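TRNA (guanine-N(1)-)-methyltransferase (Corynebacterium diphtheriae, PDB 7KFF) catalyses N1-methylation of a guanine in tRNA, probably with S-adenosyl-L-methionine as methyl donor, and here holds the by-product S-adenosyl-L-homocysteine. Local coordinates at residues F164-Y169 and I197-V203; T142-F148 and R187-I191. All blocks are in the same frame, centred on the assembly; numbering follows the deposited sequence.

Contacts 1 and 2 both reach the parallel sheet of this SPOUT-clan methyltransferase. Their segments alternate along the chain: 142-148, 164-169, 187-191, 197-203. Strands 161-165 and 185-190 flank strand 137-141 in that sheet, and strand 185-190 leads on to helix 200-211. The centres of the two contacts lie about 11 Å apart, and the contacts meet where Ala202 CB packs 4.0 Å from Ile191 CG2. Both touch S-adenosyl-L-homocysteine, contact 1 mainly along its ribose and contact 2 at its adenine, and both reach the second subunit, so cofactor binding and dimer formation draw on the same loops, as in the trefoil-knotted enzymes of this family.

Contact 1. Residues F164-Y169 and I197-V203; sequences FACGRY and IGGEVAV. With SAH (S-adenosyl-L-homocysteine), chain C.
Arg168 and Glu200 meet at about a right angle, and their salt bridge carries the polar half of this contact. The guanidinium comes side-on and gives two nitrogens to one oxygen: NE and NH2 of Arg168 each lie 2.9 Å from Glu200 OE1. Both reach that oxygen from the same face of the carboxylate, whose plane is turned 57° from the guanidinium. A bend in the arginine chain (chi2 -90°) lays the group over Gly198 CA, where a glycine leaves room for it. The other carboxylate oxygen, Glu200 OE2, bonds to Thr23 OG1 and to a water that also donates to Cys166 O, so both oxygens are held.

Val203 supplies the apolar half with both its branches. CG1, anti to the backbone N (chi1 176°), sits over the centre of the Phe164 ring, 3.8 Å from the centroid, as a CH-pi contact, while Val203 CG2 lies 3.6 Å from both Phe164 CD2 and Cys166 SG. Val21 of the neighbouring strand packs against all three of these side chains.

Between the two halves the backbones close up: Gly199 N donates to Gly167 O at 2.9 Å. Beside this bond Gly198 CA approaches the ribose atom O4' of S-adenosyl-L-homocysteine to 3.3 Å. Such glycine-rich loops, packed together around the cofactor, are characteristic of the knotted SPOUT methyltransferase site.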
loop_
_atom_site.group_PDB
_atom_site.type_symbol
_atom_site.label_atom_id
_atom_site.label_comp_id
_atom_site.label_asym_id
_atom_site.label_seq_id
_atom_site.Cartn_x
_atom_site.Cartn_y
_atom_site.Cartn_z
ATOM N N PHE A 164 -6.207 0.121 14.872
ATOM C CA PHE A 164 -4.917 0.251 14.206
ATOM C C PHE A 164 -3.943 1.034 15.074
ATOM O O PHE A 164 -4.270 2.129 15.528
ATOM C CB PHE A 164 -5.052 0.991 12.877
ATOM C CG PHE A 164 -5.893 0.297 11.852
ATOM C CD1 PHE A 164 -7.257 0.492 11.831
ATOM C CD2 PHE A 164 -5.313 -0.459 10.850
ATOM C CE1 PHE A 164 -8.041 -0.087 10.842
ATOM C CE2 PHE A 164 -6.086 -1.033 9.859
ATOM C CZ PHE A 164 -7.456 -0.843 9.855
ATOM N N ALA A 165 -2.743 0.493 15.272
ATOM C CA ALA A 165 -1.663 1.167 15.991
ATOM C C ALA A 165 -0.634 1.627 14.968
ATOM O O ALA A 165 0.073 0.801 14.392
ATOM C CB ALA A 165 -1.024 0.233 17.016
ATOM N N CYS A 166 -0.553 2.937 14.729
ATOM C CA CYS A 166 0.298 3.486 13.678
ATOM C C CYS A 166 1.692 3.824 14.176
ATOM O O CYS A 166 1.861 4.724 14.999
ATOM C CB CYS A 166 -0.304 4.742 13.063
ATOM S SG CYS A 166 -1.924 4.498 12.340
ATOM N N GLY A 167 2.704 3.142 13.631
ATOM C CA GLY A 167 4.068 3.442 13.988
ATOM C C GLY A 167 4.670 4.569 13.165
ATOM O O GLY A 167 4.222 4.873 12.054
ATOM N N ARG A 168 5.693 5.177 13.744
ATOM C CA ARG A 168 6.572 6.142 13.111
ATOM C C ARG A 168 7.980 5.824 13.619
ATOM O O ARG A 168 8.150 5.040 14.562
ATOM C CB ARG A 168 6.169 7.567 13.523
ATOM C CG ARG A 168 4.858 8.055 12.912
ATOM C CD ARG A 168 5.084 8.744 11.600
ATOM N NE ARG A 168 3.902 8.807 10.749
ATOM C CZ ARG A 168 3.866 9.440 9.583
ATOM N NH1 ARG A 168 4.889 10.172 9.173
ATOM N NH2 ARG A 168 2.800 9.354 8.815
ATOM N N TYR A 169 8.985 6.439 12.989
ATOM C CA TYR A 169 10.369 6.333 13.447
ATOM C C TYR A 169 10.817 4.882 13.261
ATOM O O TYR A 169 10.660 4.324 12.174
ATOM C CB TYR A 169 10.507 6.896 14.862
ATOM C CG TYR A 169 9.759 8.205 15.021
ATOM C CD1 TYR A 169 9.854 9.224 14.065
ATOM C CD2 TYR A 169 8.920 8.402 16.105
ATOM C CE1 TYR A 169 9.148 10.417 14.216
ATOM C CE2 TYR A 169 8.234 9.590 16.277
ATOM C CZ TYR A 169 8.341 10.587 15.322
ATOM O OH TYR A 169 7.647 11.758 15.470
ATOM N N ILE A 197 7.015 5.787 5.574
ATOM C CA ILE A 197 7.387 6.687 6.669
ATOM C C ILE A 197 6.605 6.373 7.943
ATOM O O ILE A 197 7.128 6.470 9.063
ATOM C CB ILE A 197 7.191 8.160 6.242
ATOM C CG1 ILE A 197 7.978 8.499 4.975
ATOM C CG2 ILE A 197 7.557 9.104 7.398
ATOM C CD1 ILE A 197 7.553 9.768 4.282
ATOM N N GLY A 198 5.334 6.028 7.794
ATOM C CA GLY A 198 4.494 5.767 8.943
ATOM C C GLY A 198 3.416 4.764 8.606
ATOM O O GLY A 198 3.151 4.468 7.439
ATOM N N GLY A 199 2.777 4.262 9.649
ATOM C CA GLY A 199 1.688 3.318 9.472
ATOM C C GLY A 199 0.365 3.899 9.023
ATOM O O GLY A 199 -0.499 3.136 8.575
ATOM N N GLU A 200 0.190 5.221 9.100
ATOM C CA GLU A 200 -1.094 5.831 8.747
ATOM C C GLU A 200 -1.535 5.496 7.320
ATOM O O GLU A 200 -2.703 5.158 7.090
ATOM C CB GLU A 200 -1.015 7.340 8.925
ATOM C CG GLU A 200 -0.871 7.799 10.396
ATOM C CD GLU A 200 0.524 7.705 11.013
ATOM O OE1 GLU A 200 1.505 7.305 10.345
ATOM O OE2 GLU A 200 0.617 8.051 12.206
ATOM N N VAL A 201 -0.625 5.605 6.353
ATOM C CA VAL A 201 -1.015 5.320 4.975
ATOM C C VAL A 201 -1.391 3.854 4.816
ATOM O O VAL A 201 -2.275 3.519 4.020
ATOM C CB VAL A 201 0.057 5.767 3.965
ATOM C CG1 VAL A 201 1.294 4.869 3.989
ATOM C CG2 VAL A 201 -0.521 5.829 2.571
ATOM N N ALA A 202 -0.748 2.967 5.571
ATOM C CA ALA A 202 -1.118 1.558 5.509
ATOM C C ALA A 202 -2.515 1.324 6.064
ATOM O O ALA A 202 -3.223 0.441 5.572
ATOM C CB ALA A 202 -0.092 0.733 6.277
ATOM N N VAL A 203 -2.945 2.122 7.056
ATOM C CA VAL A 203 -4.330 2.065 7.516
ATOM C C VAL A 203 -5.279 2.409 6.374
ATOM O O VAL A 203 -6.286 1.732 6.155
ATOM C CB VAL A 203 -4.543 2.993 8.720
ATOM C CG1 VAL A 203 -6.016 2.977 9.101
ATOM C CG2 VAL A 203 -3.648 2.558 9.877
HETATM N N SAH C . 13.485 0.605 10.539
HETATM C CA SAH C . 12.191 0.085 10.146
HETATM C CB SAH C . 11.413 1.244 9.563
HETATM C CG SAH C . 10.127 1.595 10.289
HETATM S SD SAH C . 9.246 2.597 9.108
HETATM C C SAH C . 12.251 -1.019 9.104
HETATM O O SAH C . 12.727 -0.814 7.989
HETATM O OXT SAH C . 11.796 -2.134 9.354
HETATM C "C5'" SAH C . 8.135 3.397 10.258
HETATM C "C4'" SAH C . 6.742 2.801 10.298
HETATM O "O4'" SAH C . 6.099 2.908 9.029
HETATM C "C3'" SAH C . 6.619 1.318 10.679
HETATM O "O3'" SAH C . 6.782 1.122 12.036
HETATM C "C2'" SAH C . 5.220 1.006 10.145
HETATM O "O2'" SAH C . 4.223 1.501 11.006
HETATM C "C1'" SAH C . 5.201 1.823 8.871
HETATM N N9 SAH C . 5.635 1.048 7.693
HETATM C C8 SAH C . 6.790 1.214 6.961
HETATM N N7 SAH C . 6.778 0.365 5.918
HETATM C C5 SAH C . 5.629 -0.363 5.989
HETATM C C6 SAH C . 5.097 -1.372 5.200
HETATM N N6 SAH C . 5.710 -1.877 4.109
HETATM N N1 SAH C . 3.876 -1.900 5.554
HETATM C C2 SAH C . 3.201 -1.422 6.651
HETATM N N3 SAH C . 3.706 -0.423 7.428
HETATM C C4 SAH C . 4.900 0.081 7.090
HETATM O O HOH W 1 1.656 7.539 14.687
HETATM O O HOH W 2 8.956 7.879 10.474
#

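Contact 2. Residues T142-F148 and R187-I191; sequences TPAGAPF and REVSI. With SAH (S-adenosyl-L-homocysteine), chain C.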
loop_
_atom_site.group_PDB
_atom_site.type_symbol
_atom_site.label_atom_id
_atom_site.label_comp_id
_atom_site.label_asym_id
_atom_site.label_seq_id
_atom_site.Cartn_x
_atom_site.Cartn_y
_atom_site.Cartn_z
ATOM N N THR A 142 3.605 -2.892 9.787
ATOM C CA THR A 142 5.046 -2.939 9.893
ATOM C C THR A 142 5.573 -3.647 8.660
ATOM O O THR A 142 4.954 -4.631 8.205
ATOM C CB THR A 142 5.530 -3.670 11.142
ATOM O OG1 THR A 142 6.879 -4.058 10.910
ATOM C CG2 THR A 142 4.715 -4.876 11.481
ATOM N N PRO A 143 6.691 -3.201 8.087
ATOM C CA PRO A 143 7.233 -3.897 6.910
ATOM C C PRO A 143 7.750 -5.280 7.255
ATOM O O PRO A 143 8.059 -6.058 6.345
ATOM C CB PRO A 143 8.368 -2.981 6.442
ATOM C CG PRO A 143 8.797 -2.276 7.705
ATOM C CD PRO A 143 7.544 -2.075 8.512
ATOM N N ALA A 144 7.880 -5.589 8.548
ATOM C CA ALA A 144 8.289 -6.909 9.018
ATOM C C ALA A 144 7.110 -7.789 9.421
ATOM O O ALA A 144 7.313 -8.840 10.027
ATOM C CB ALA A 144 9.287 -6.755 10.160
ATOM N N GLY A 145 5.892 -7.386 9.088
ATOM C CA GLY A 145 4.713 -8.190 9.352
ATOM C C GLY A 145 4.378 -9.113 8.196
ATOM O O GLY A 145 4.858 -8.968 7.079
ATOM N N ALA A 146 3.504 -10.069 8.464
ATOM C CA ALA A 146 3.039 -10.929 7.389
ATOM C C ALA A 146 2.339 -10.101 6.313
ATOM O O ALA A 146 1.582 -9.166 6.627
ATOM C CB ALA A 146 2.085 -11.987 7.936
ATOM N N PRO A 147 2.564 -10.406 5.044
ATOM C CA PRO A 147 1.966 -9.589 3.982
ATOM C C PRO A 147 0.454 -9.534 4.032
ATOM O O PRO A 147 -0.212 -10.545 4.239
ATOM C CB PRO A 147 2.422 -10.290 2.697
ATOM C CG PRO A 147 3.669 -10.996 3.083
ATOM C CD PRO A 147 3.465 -11.439 4.495
ATOM N N PHE A 148 -0.080 -8.335 3.795
ATOM C CA PHE A 148 -1.511 -8.161 3.574
ATOM C C PHE A 148 -1.914 -8.844 2.272
ATOM O O PHE A 148 -1.308 -8.611 1.216
ATOM C CB PHE A 148 -1.806 -6.654 3.478
ATOM C CG PHE A 148 -3.270 -6.297 3.367
ATOM C CD1 PHE A 148 -4.231 -6.910 4.167
ATOM C CD2 PHE A 148 -3.683 -5.326 2.462
ATOM C CE1 PHE A 148 -5.550 -6.566 4.072
ATOM C CE2 PHE A 148 -5.018 -4.990 2.369
ATOM C CZ PHE A 148 -5.938 -5.602 3.160
ATOM N N ARG A 187 -2.340 -8.737 14.926
ATOM C CA ARG A 187 -1.704 -9.067 13.660
ATOM C C ARG A 187 -0.775 -7.930 13.255
ATOM O O ARG A 187 -1.208 -6.788 13.091
ATOM C CB ARG A 187 -2.762 -9.311 12.581
ATOM C CG ARG A 187 -2.220 -9.311 11.179
ATOM C CD ARG A 187 -1.321 -10.543 10.803
ATOM N NE ARG A 187 -0.874 -10.334 9.431
ATOM C CZ ARG A 187 -1.573 -10.655 8.349
ATOM N NH1 ARG A 187 -1.159 -10.309 7.148
ATOM N NH2 ARG A 187 -2.686 -11.345 8.483
ATOM N N GLU A 188 0.490 -8.246 13.061
ATOM C CA GLU A 188 1.446 -7.363 12.401
ATOM C C GLU A 188 1.337 -7.588 10.902
ATOM O O GLU A 188 1.276 -8.733 10.450
ATOM C CB GLU A 188 2.865 -7.682 12.876
ATOM C CG GLU A 188 3.133 -7.230 14.328
ATOM C CD GLU A 188 4.434 -7.755 14.898
ATOM O OE1 GLU A 188 4.608 -8.991 14.976
ATOM O OE2 GLU A 188 5.288 -6.940 15.289
ATOM N N VAL A 189 1.249 -6.499 10.134
ATOM C CA VAL A 189 0.889 -6.613 8.724
ATOM C C VAL A 189 1.705 -5.638 7.884
ATOM O O VAL A 189 1.745 -4.435 8.170
ATOM C CB VAL A 189 -0.628 -6.407 8.511
ATOM C CG1 VAL A 189 -1.144 -5.146 9.183
ATOM C CG2 VAL A 189 -0.985 -6.412 7.033
ATOM N N SER A 190 2.340 -6.160 6.843
ATOM C CA SER A 190 3.029 -5.341 5.865
ATOM C C SER A 190 2.163 -5.184 4.621
ATOM O O SER A 190 1.585 -6.160 4.134
ATOM C CB SER A 190 4.333 -6.002 5.434
ATOM O OG SER A 190 4.893 -5.198 4.408
ATOM N N ILE A 191 2.107 -3.969 4.068
ATOM C CA ILE A 191 1.376 -3.794 2.809
ATOM C C ILE A 191 2.225 -4.089 1.572
ATOM O O ILE A 191 1.684 -4.127 0.455
ATOM C CB ILE A 191 0.623 -2.445 2.707
ATOM C CG1 ILE A 191 1.601 -1.258 2.696
ATOM C CG2 ILE A 191 -0.413 -2.349 3.810
ATOM C CD1 ILE A 191 0.984 0.015 2.158
HETATM N N SAH C . 13.485 0.605 10.539
HETATM C CA SAH C . 12.191 0.085 10.146
HETATM C CB SAH C . 11.413 1.244 9.563
HETATM C CG SAH C . 10.127 1.595 10.289
HETATM S SD SAH C . 9.246 2.597 9.108
HETATM C C SAH C . 12.251 -1.019 9.104
HETATM O O SAH C . 12.727 -0.814 7.989
HETATM O OXT SAH C . 11.796 -2.134 9.354
HETATM C "C5'" SAH C . 8.135 3.397 10.258
HETATM C "C4'" SAH C . 6.742 2.801 10.298
HETATM O "O4'" SAH C . 6.099 2.908 9.029
HETATM C "C3'" SAH C . 6.619 1.318 10.679
HETATM O "O3'" SAH C . 6.782 1.122 12.036
HETATM C "C2'" SAH C . 5.220 1.006 10.145
HETATM O "O2'" SAH C . 4.223 1.501 11.006
HETATM C "C1'" SAH C . 5.201 1.823 8.871
HETATM N N9 SAH C . 5.635 1.048 7.693
HETATM C C8 SAH C . 6.790 1.214 6.961
HETATM N N7 SAH C . 6.778 0.365 5.918
HETATM C C5 SAH C . 5.629 -0.363 5.989
HETATM C C6 SAH C . 5.097 -1.372 5.200
HETATM N N6 SAH C . 5.710 -1.877 4.109
HETATM N N1 SAH C . 3.876 -1.900 5.554
HETATM C C2 SAH C . 3.201 -1.422 6.651
HETATM N N3 SAH C . 3.706 -0.423 7.428
HETATM C C4 SAH C . 4.900 0.081 7.090
HETATM O O HOH W 3 1.172 -7.273 0.962
#
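Ala146 pairs with Val189 and Pro147 with Ser190 in a short parallel ladder, whose backbone bonds run from Ser190 N to Ala146 O at 3.1 Å and from Phe148 N to Ser190 O at 2.8 Å. Further back, Thr142 N bonds to Val189 O at 2.9 Å, while Thr142 OG1 accepts from Ala144 N in an ST turn at the start of a type I turn.

Among the side chains, Arg187 folds back at chi2 (70°) to bring NH1 within 3.0 Å of Ala146 O. It meets this oxygen from the face opposite Ser190 N, so two donors grip one carbonyl. Arg187 NE bonds to Glu188 O, and Asp152 forms a salt bridge with NH1, which together restrain the guanidinium.

Apolar contacts are fewer: Thr142 CG2 lies against Glu188 CB at 3.6 Å, and Phe148 CB against Val189 CG2.

Toward the cofactor, Ile191 N donates to SAH N1 at 3.1 Å, and Pro143 packs against the purine. With N1 as the acceptor, the bond is consistent with the ordinary neutral adenine, read by main chain that the strand pairing holds in place rather than by a side chain.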